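Local coordinates for protein H127A/Y244A mutant of alginate lyase AlyC3 in complex with dimannuronate (Psychromonas sp., PDB 7C8F) that cleaves alginate as a lyase of polysaccharide lyase family 7, here as a double mutant binding dimannuronate, at residues B[117-123]-B[143-149]; B[156-162]-B[191-197]. All coordinates share one frame; numbering follows the deposited sequence.

Overall arrangement
From the N terminus, residues 117-123 lead into and begin strand 119-129; 19 residues later the chain returns as strand 143-148 and closes contact 1. After a corner and a short two-stranded hairpin, strand 157-163 opens contact 2, which residues 191-197 close after a longer excursion. The two contacts therefore follow in series, neither nested nor crossed, but their centres are about 8 Å apart because strands 143-148 and 157-163 are neighbours. R144 and V146 of contact 1 bond through their backbones to M161 and W159 of contact 2. Together they form four consecutive antiparallel strands of one sheet, running in order from strand 119-129 to strand 189-196, with the sugar over the face that carries R144.

Contact 1: residues B[117-123]-B[143-149]; sequences QNEITFL and LRVVWKE. With BEM (beta-D-mannopyranuronic acid), chain D.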
loop_
_atom_site.group_PDB
_atom_site.type_symbol
_atom_site.label_atom_id
_atom_site.label_comp_id
_atom_site.label_asym_id
_atom_site.label_seq_id
_atom_site.Cartn_x
_atom_site.Cartn_y
_atom_site.Cartn_z
ATOM N N GLN B 117 7.136 7.616 27.782
ATOM C CA GLN B 117 7.514 6.398 27.077
ATOM C C GLN B 117 8.663 5.666 27.768
ATOM O O GLN B 117 8.548 4.477 28.094
ATOM C CB GLN B 117 7.900 6.764 25.641
ATOM C CG GLN B 117 7.972 5.594 24.703
ATOM C CD GLN B 117 8.008 6.034 23.262
ATOM O OE1 GLN B 117 7.905 7.223 22.959
ATOM N NE2 GLN B 117 8.158 5.076 22.358
ATOM N N ASN B 118 9.779 6.351 28.012
ATOM C CA ASN B 118 10.921 5.768 28.713
ATOM C C ASN B 118 11.334 4.425 28.104
ATOM O O ASN B 118 11.319 3.375 28.749
ATOM C CB ASN B 118 10.676 5.687 30.226
ATOM C CG ASN B 118 11.001 6.994 30.925
ATOM O OD1 ASN B 118 11.452 7.946 30.285
ATOM N ND2 ASN B 118 10.777 7.051 32.227
ATOM N N GLU B 119 11.731 4.494 26.823
ATOM C CA GLU B 119 12.213 3.348 26.058
ATOM C C GLU B 119 13.544 3.692 25.403
ATOM O O GLU B 119 13.819 4.857 25.093
ATOM C CB GLU B 119 11.207 2.946 24.944
ATOM C CG GLU B 119 9.890 2.412 25.497
ATOM C CD GLU B 119 8.782 2.327 24.480
ATOM O OE1 GLU B 119 9.030 2.534 23.268
ATOM O OE2 GLU B 119 7.639 2.051 24.900
ATOM N N ILE B 120 14.376 2.668 25.207
ATOM C CA ILE B 120 15.532 2.723 24.312
ATOM C C ILE B 120 15.285 1.694 23.221
ATOM O O ILE B 120 15.135 0.504 23.517
ATOM C CB ILE B 120 16.851 2.413 25.044
ATOM C CG1 ILE B 120 17.159 3.498 26.078
ATOM C CG2 ILE B 120 18.011 2.285 24.013
ATOM C CD1 ILE B 120 18.131 3.047 27.173
ATOM N N THR B 121 15.258 2.141 21.963
ATOM C CA THR B 121 15.072 1.245 20.828
ATOM C C THR B 121 16.438 0.889 20.285
ATOM O O THR B 121 17.234 1.783 20.004
ATOM C CB THR B 121 14.261 1.941 19.738
ATOM O OG1 THR B 121 12.974 2.278 20.265
ATOM C CG2 THR B 121 14.110 1.047 18.491
ATOM N N PHE B 122 16.722 -0.408 20.153
ATOM C CA PHE B 122 18.040 -0.836 19.697
ATOM C C PHE B 122 18.036 -1.755 18.479
ATOM O O PHE B 122 19.105 -1.972 17.895
ATOM C CB PHE B 122 18.875 -1.423 20.859
ATOM C CG PHE B 122 18.251 -2.613 21.522
ATOM C CD1 PHE B 122 17.365 -2.456 22.585
ATOM C CD2 PHE B 122 18.553 -3.885 21.085
ATOM C CE1 PHE B 122 16.774 -3.562 23.196
ATOM C CE2 PHE B 122 17.984 -4.996 21.689
ATOM C CZ PHE B 122 17.084 -4.835 22.754
ATOM N N LEU B 123 16.884 -2.274 18.060
ATOM C CA LEU B 123 16.753 -2.952 16.776
ATOM C C LEU B 123 15.445 -2.508 16.160
ATOM O O LEU B 123 14.457 -2.321 16.879
ATOM C CB LEU B 123 16.729 -4.476 16.921
ATOM C CG LEU B 123 17.929 -5.094 17.648
ATOM C CD1 LEU B 123 17.633 -6.522 18.066
ATOM C CD2 LEU B 123 19.173 -5.059 16.759
ATOM N N LEU B 143 8.690 -2.852 13.316
ATOM C CA LEU B 143 9.144 -3.428 14.576
ATOM C C LEU B 143 10.105 -2.475 15.255
ATOM O O LEU B 143 11.029 -1.972 14.610
ATOM C CB LEU B 143 9.873 -4.758 14.308
ATOM C CG LEU B 143 10.652 -5.339 15.501
ATOM C CD1 LEU B 143 9.692 -5.801 16.620
ATOM C CD2 LEU B 143 11.554 -6.495 15.043
ATOM N N ARG B 144 9.941 -2.346 16.550
ATOM C CA ARG B 144 10.907 -1.755 17.405
ATOM C C ARG B 144 11.195 -2.783 18.541
ATOM O O ARG B 144 10.308 -3.229 19.174
ATOM C CB ARG B 144 10.473 -0.434 18.030
ATOM C CG ARG B 144 10.304 0.707 17.072
ATOM C CD ARG B 144 10.082 2.012 17.832
ATOM N NE ARG B 144 8.923 1.987 18.692
ATOM C CZ ARG B 144 8.925 2.229 19.975
ATOM N NH1 ARG B 144 10.026 2.484 20.591
ATOM N NH2 ARG B 144 7.823 2.154 20.655
ATOM N N VAL B 145 12.452 -3.119 18.741
ATOM C CA VAL B 145 12.872 -3.954 19.847
ATOM C C VAL B 145 13.450 -2.947 20.839
ATOM O O VAL B 145 14.368 -2.253 20.557
ATOM C CB VAL B 145 13.894 -5.039 19.480
ATOM C CG1 VAL B 145 14.223 -5.858 20.720
ATOM C CG2 VAL B 145 13.333 -5.952 18.412
ATOM N N VAL B 146 12.852 -2.922 22.018
ATOM C CA VAL B 146 13.183 -1.963 23.036
ATOM C C VAL B 146 13.448 -2.497 24.416
ATOM O O VAL B 146 13.054 -3.566 24.736
ATOM C CB VAL B 146 12.005 -0.954 23.218
ATOM C CG1 VAL B 146 11.559 -0.404 21.903
ATOM C CG2 VAL B 146 10.802 -1.561 23.944
ATOM N N TRP B 147 14.112 -1.673 25.213
ATOM C CA TRP B 147 14.267 -1.880 26.640
ATOM C C TRP B 147 13.282 -0.851 27.146
ATOM O O TRP B 147 13.296 0.246 26.724
ATOM C CB TRP B 147 15.654 -1.594 27.174
ATOM C CG TRP B 147 15.754 -1.765 28.666
ATOM C CD1 TRP B 147 16.161 -2.865 29.302
ATOM C CD2 TRP B 147 15.444 -0.808 29.672
ATOM N NE1 TRP B 147 16.122 -2.677 30.642
ATOM C CE2 TRP B 147 15.674 -1.422 30.899
ATOM C CE3 TRP B 147 14.988 0.493 29.658
ATOM C CZ2 TRP B 147 15.491 -0.776 32.083
ATOM C CZ3 TRP B 147 14.814 1.123 30.845
ATOM C CH2 TRP B 147 15.066 0.479 32.037
ATOM N N LYS B 148 12.383 -1.247 28.034
ATOM C CA LYS B 148 11.344 -0.346 28.526
ATOM C C LYS B 148 11.390 -0.285 30.044
ATOM O O LYS B 148 11.409 -1.323 30.708
ATOM C CB LYS B 148 9.952 -0.772 28.048
ATOM C CG LYS B 148 8.849 0.217 28.410
ATOM C CD LYS B 148 7.569 -0.069 27.642
ATOM C CE LYS B 148 6.450 0.902 28.012
ATOM N NZ LYS B 148 6.723 2.297 27.564
ATOM N N GLU B 149 11.358 0.930 30.585
ATOM C CA GLU B 149 11.511 1.078 32.029
ATOM C C GLU B 149 10.344 0.438 32.782
ATOM O O GLU B 149 10.557 -0.330 33.729
ATOM C CB GLU B 149 11.654 2.555 32.400
ATOM C CG GLU B 149 11.836 2.756 33.901
ATOM C CD GLU B 149 11.797 4.216 34.310
ATOM O OE1 GLU B 149 12.784 4.689 34.908
ATOM O OE2 GLU B 149 10.780 4.888 34.034
HETATM C C1 BEM D . 8.594 6.665 16.060
HETATM C C2 BEM D . 8.605 6.909 17.566
HETATM O O2 BEM D . 7.692 7.944 17.897
HETATM C C3 BEM D . 8.126 5.661 18.269
HETATM O O3 BEM D . 7.930 5.905 19.622
HETATM C C4 BEM D . 6.733 5.422 17.804
HETATM O O4 BEM D . 6.078 4.471 18.589
HETATM C C5 BEM D . 6.814 5.069 16.363
HETATM O O5 BEM D . 7.315 6.211 15.718
HETATM C C6 BEM D . 5.470 4.738 15.855
HETATM O O6B BEM D . 4.817 5.593 15.308
HETATM O O6A BEM D . 5.213 3.569 15.837
#
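E119 and R144 meet across two antiparallel strands with carboxylate and guanidinium nearly coplanar, 17° apart. R144 grips one oxygen end-on: NH1 and NH2 both lie 2.9 Å from E119 OE1, NH2 on its syn lone pair and NH1 nearly along the C-O bond. NH1 also donates to T121 OG1 (3.0 Å), a hydroxyl that Q245 engages too, and these in-plane bonds fix the guanidinium's rotation. The bend of R144 at chi3 (-59°) turns its head back over the sheet, one face beneath the mannuronate. Q117 NE2 reaches the same E119 OE1 from above the carboxylate plane and gives a nearly straight bond to O3 of the sugar (2.9 Å), so E119 is a second-shell anchor for both sugar-facing side chains. In the concanavalin-like jelly roll of PL7 lyases, this face of the sheet lines the substrate groove; Y189, H140 and K170 hold the same sugar. K148, extended until chi4 (68°), swings NZ between E119 OE2 (2.8 Å) and the backbone O of Q117 (2.9 Å). The other face is apolar: F122 CZ packs on V145 CG1 at 3.7 Å, near F158 and F205. F122 and L123 both face V145, a classic beta bulge. N118 ND2 meets E149 OE2 from above its carboxylate plane (2.8 Å), while N118 OD1 is held by the hydroxyl of S113.

Contact 2: residues B[156-162]-B[191-197]; sequences GHFWAMV and KYDLGKA
H157 and D193 meet ring edge to carboxylate: ND1 donates an almost straight bond (176°) to D193 OD1 at 2.7 Å, with OD1 in the ring plane and ND1 on its syn side. The two planes are 41° apart. D193 OD1 also takes the backbone N of G195 (3.0 Å) from above the carboxylate plane, an Asx turn that ties the side chain to its own strand. D193 CG, anti to the backbone N (chi1 -173°), brings the carboxylate across to H157 and over one face of the W159 indole, where D193 CB lies 3.6 Å from W159 CZ3. One face of the imidazole is covered by the K196 backbone N, while K196 CB makes a CH-pi contact at 4.1 Å from the ring centroid. Were H157 an alanine, D193 OD1 would probably lose its cross-strand donor and K196 CB the ring face it packs on. Near G156, K196 doubles back so that its NZ joins the backbone N of A197 in bonding G156 O.

On the sheet's other face, A197 CB sits over the F158 ring, 3.7 Å from its centroid; L194 CB packs on F158 CB, and L194 CD1 touches A160 CB. V162 CG2 approaches the Y192 ring edge at CE1 (3.8 Å). F158, A160, V162 and L194 are buried between the two sheets of the jelly roll, L194 and V162 reaching strands 213-218 and 221-227. The contact thus joins an apolar side facing the opposing sheet to a mixed face, with W159 and M161 beside the polar D193, whose OD1 is satisfied by two N-H groups; these would probably stabilise the ionised carboxylate, and the bond from ND1 would keep the imidazole from turning.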
loop_
_atom_site.group_PDB
_atom_site.type_symbol
_atom_site.label_atom_id
_atom_site.label_comp_id
_atom_site.label_asym_id
_atom_site.label_seq_id
_atom_site.Cartn_x
_atom_site.Cartn_y
_atom_site.Cartn_z
ATOM N N GLY B 156 11.773 -3.109 33.260
ATOM C CA GLY B 156 13.057 -3.536 32.747
ATOM C C GLY B 156 13.014 -4.755 31.853
ATOM O O GLY B 156 13.955 -5.552 31.856
ATOM N N HIS B 157 11.939 -4.926 31.086
ATOM C CA HIS B 157 11.886 -5.996 30.102
ATOM C C HIS B 157 12.241 -5.476 28.715
ATOM O O HIS B 157 12.117 -4.285 28.412
ATOM C CB HIS B 157 10.489 -6.625 30.039
ATOM C CG HIS B 157 10.190 -7.555 31.172
ATOM N ND1 HIS B 157 9.505 -8.737 30.999
ATOM C CD2 HIS B 157 10.493 -7.478 32.491
ATOM C CE1 HIS B 157 9.371 -9.339 32.175
ATOM N NE2 HIS B 157 9.977 -8.604 33.092
ATOM N N PHE B 158 12.684 -6.405 27.882
ATOM C CA PHE B 158 12.731 -6.201 26.440
ATOM C C PHE B 158 11.350 -6.470 25.861
ATOM O O PHE B 158 10.648 -7.386 26.304
ATOM C CB PHE B 158 13.682 -7.217 25.823
ATOM C CG PHE B 158 15.125 -7.018 26.177
ATOM C CD1 PHE B 158 15.740 -5.783 26.017
ATOM C CD2 PHE B 158 15.871 -8.081 26.657
ATOM C CE1 PHE B 158 17.082 -5.620 26.312
ATOM C CE2 PHE B 158 17.217 -7.927 26.957
ATOM C CZ PHE B 158 17.817 -6.690 26.796
ATOM N N TRP B 159 10.971 -5.692 24.844
ATOM C CA TRP B 159 9.678 -5.851 24.186
ATOM C C TRP B 159 9.861 -5.712 22.685
ATOM O O TRP B 159 10.719 -4.955 22.222
ATOM C CB TRP B 159 8.663 -4.772 24.605
ATOM C CG TRP B 159 8.375 -4.746 26.072
ATOM C CD1 TRP B 159 9.096 -4.087 27.024
ATOM C CD2 TRP B 159 7.302 -5.405 26.755
ATOM N NE1 TRP B 159 8.530 -4.290 28.261
ATOM C CE2 TRP B 159 7.440 -5.102 28.124
ATOM C CE3 TRP B 159 6.251 -6.228 26.345
ATOM C CZ2 TRP B 159 6.565 -5.590 29.089
ATOM C CZ3 TRP B 159 5.369 -6.716 27.321
ATOM C CH2 TRP B 159 5.541 -6.391 28.667
ATOM N N ALA B 160 9.022 -6.423 21.936
ATOM C CA ALA B 160 8.851 -6.175 20.505
ATOM C C ALA B 160 7.548 -5.414 20.305
ATOM O O ALA B 160 6.470 -5.921 20.633
ATOM C CB ALA B 160 8.815 -7.487 19.725
ATOM N N MET B 161 7.650 -4.190 19.802
ATOM C CA MET B 161 6.497 -3.359 19.495
ATOM C C MET B 161 6.259 -3.500 18.001
ATOM O O MET B 161 7.069 -3.032 17.195
ATOM C CB MET B 161 6.802 -1.907 19.857
ATOM C CG MET B 161 7.307 -1.708 21.293
ATOM S SD MET B 161 6.105 -2.274 22.514
ATOM C CE MET B 161 6.788 -1.596 24.037
ATOM N N VAL B 162 5.172 -4.153 17.622
ATOM C CA VAL B 162 4.917 -4.514 16.230
ATOM C C VAL B 162 3.729 -3.720 15.720
ATOM O O VAL B 162 2.618 -3.836 16.252
ATOM C CB VAL B 162 4.695 -6.027 16.079
ATOM C CG1 VAL B 162 4.397 -6.387 14.628
ATOM C CG2 VAL B 162 5.921 -6.787 16.579
ATOM N N LYS B 191 2.142 -6.091 21.074
ATOM C CA LYS B 191 3.346 -6.046 21.889
ATOM C C LYS B 191 3.680 -7.440 22.395
ATOM O O LYS B 191 2.794 -8.169 22.858
ATOM C CB LYS B 191 3.164 -5.071 23.061
ATOM C CG LYS B 191 2.791 -3.664 22.582
ATOM C CD LYS B 191 2.662 -2.655 23.718
ATOM C CE LYS B 191 1.370 -2.834 24.481
ATOM N NZ LYS B 191 1.119 -1.679 25.385
ATOM N N TYR B 192 4.957 -7.808 22.308
ATOM C CA TYR B 192 5.438 -9.106 22.768
ATOM C C TYR B 192 6.497 -8.914 23.844
ATOM O O TYR B 192 7.451 -8.148 23.661
ATOM C CB TYR B 192 6.062 -9.907 21.622
ATOM C CG TYR B 192 5.115 -10.221 20.474
ATOM C CD1 TYR B 192 4.955 -9.344 19.422
ATOM C CD2 TYR B 192 4.378 -11.412 20.455
ATOM C CE1 TYR B 192 4.092 -9.636 18.365
ATOM C CE2 TYR B 192 3.521 -11.712 19.414
ATOM C CZ TYR B 192 3.379 -10.818 18.368
ATOM O OH TYR B 192 2.518 -11.114 17.324
ATOM N N ASP B 193 6.335 -9.625 24.969
ATOM C CA ASP B 193 7.294 -9.605 26.059
ATOM C C ASP B 193 8.451 -10.513 25.690
ATOM O O ASP B 193 8.272 -11.723 25.508
ATOM C CB ASP B 193 6.593 -10.133 27.311
ATOM C CG ASP B 193 7.424 -10.005 28.577
ATOM O OD1 ASP B 193 8.601 -9.595 28.548
ATOM O OD2 ASP B 193 6.846 -10.346 29.645
ATOM N N LEU B 194 9.637 -9.933 25.544
ATOM C CA LEU B 194 10.811 -10.710 25.197
ATOM C C LEU B 194 11.641 -11.067 26.417
ATOM O O LEU B 194 12.741 -11.600 26.263
ATOM C CB LEU B 194 11.653 -9.958 24.161
ATOM C CG LEU B 194 10.904 -9.565 22.882
ATOM C CD1 LEU B 194 11.854 -8.861 21.904
ATOM C CD2 LEU B 194 10.238 -10.769 22.223
ATOM N N GLY B 195 11.131 -10.799 27.613
ATOM C CA GLY B 195 11.763 -11.234 28.842
ATOM C C GLY B 195 12.442 -10.096 29.599
ATOM O O GLY B 195 12.793 -9.048 29.046
ATOM N N LYS B 196 12.661 -10.335 30.889
ATOM C CA LYS B 196 13.431 -9.414 31.714
ATOM C C LYS B 196 14.845 -9.288 31.162
ATOM O O LYS B 196 15.487 -10.294 30.849
ATOM C CB LYS B 196 13.484 -9.958 33.149
ATOM C CG LYS B 196 14.366 -9.158 34.096
ATOM C CD LYS B 196 13.730 -7.832 34.489
ATOM C CE LYS B 196 14.770 -6.856 35.030
ATOM N NZ LYS B 196 15.707 -6.363 33.962
ATOM N N ALA B 197 15.348 -8.077 31.046
ATOM C CA ALA B 197 16.697 -7.869 30.559
ATOM C C ALA B 197 17.646 -8.235 31.688
ATOM O O ALA B 197 17.438 -7.839 32.794
ATOM C CB ALA B 197 16.881 -6.441 30.166
#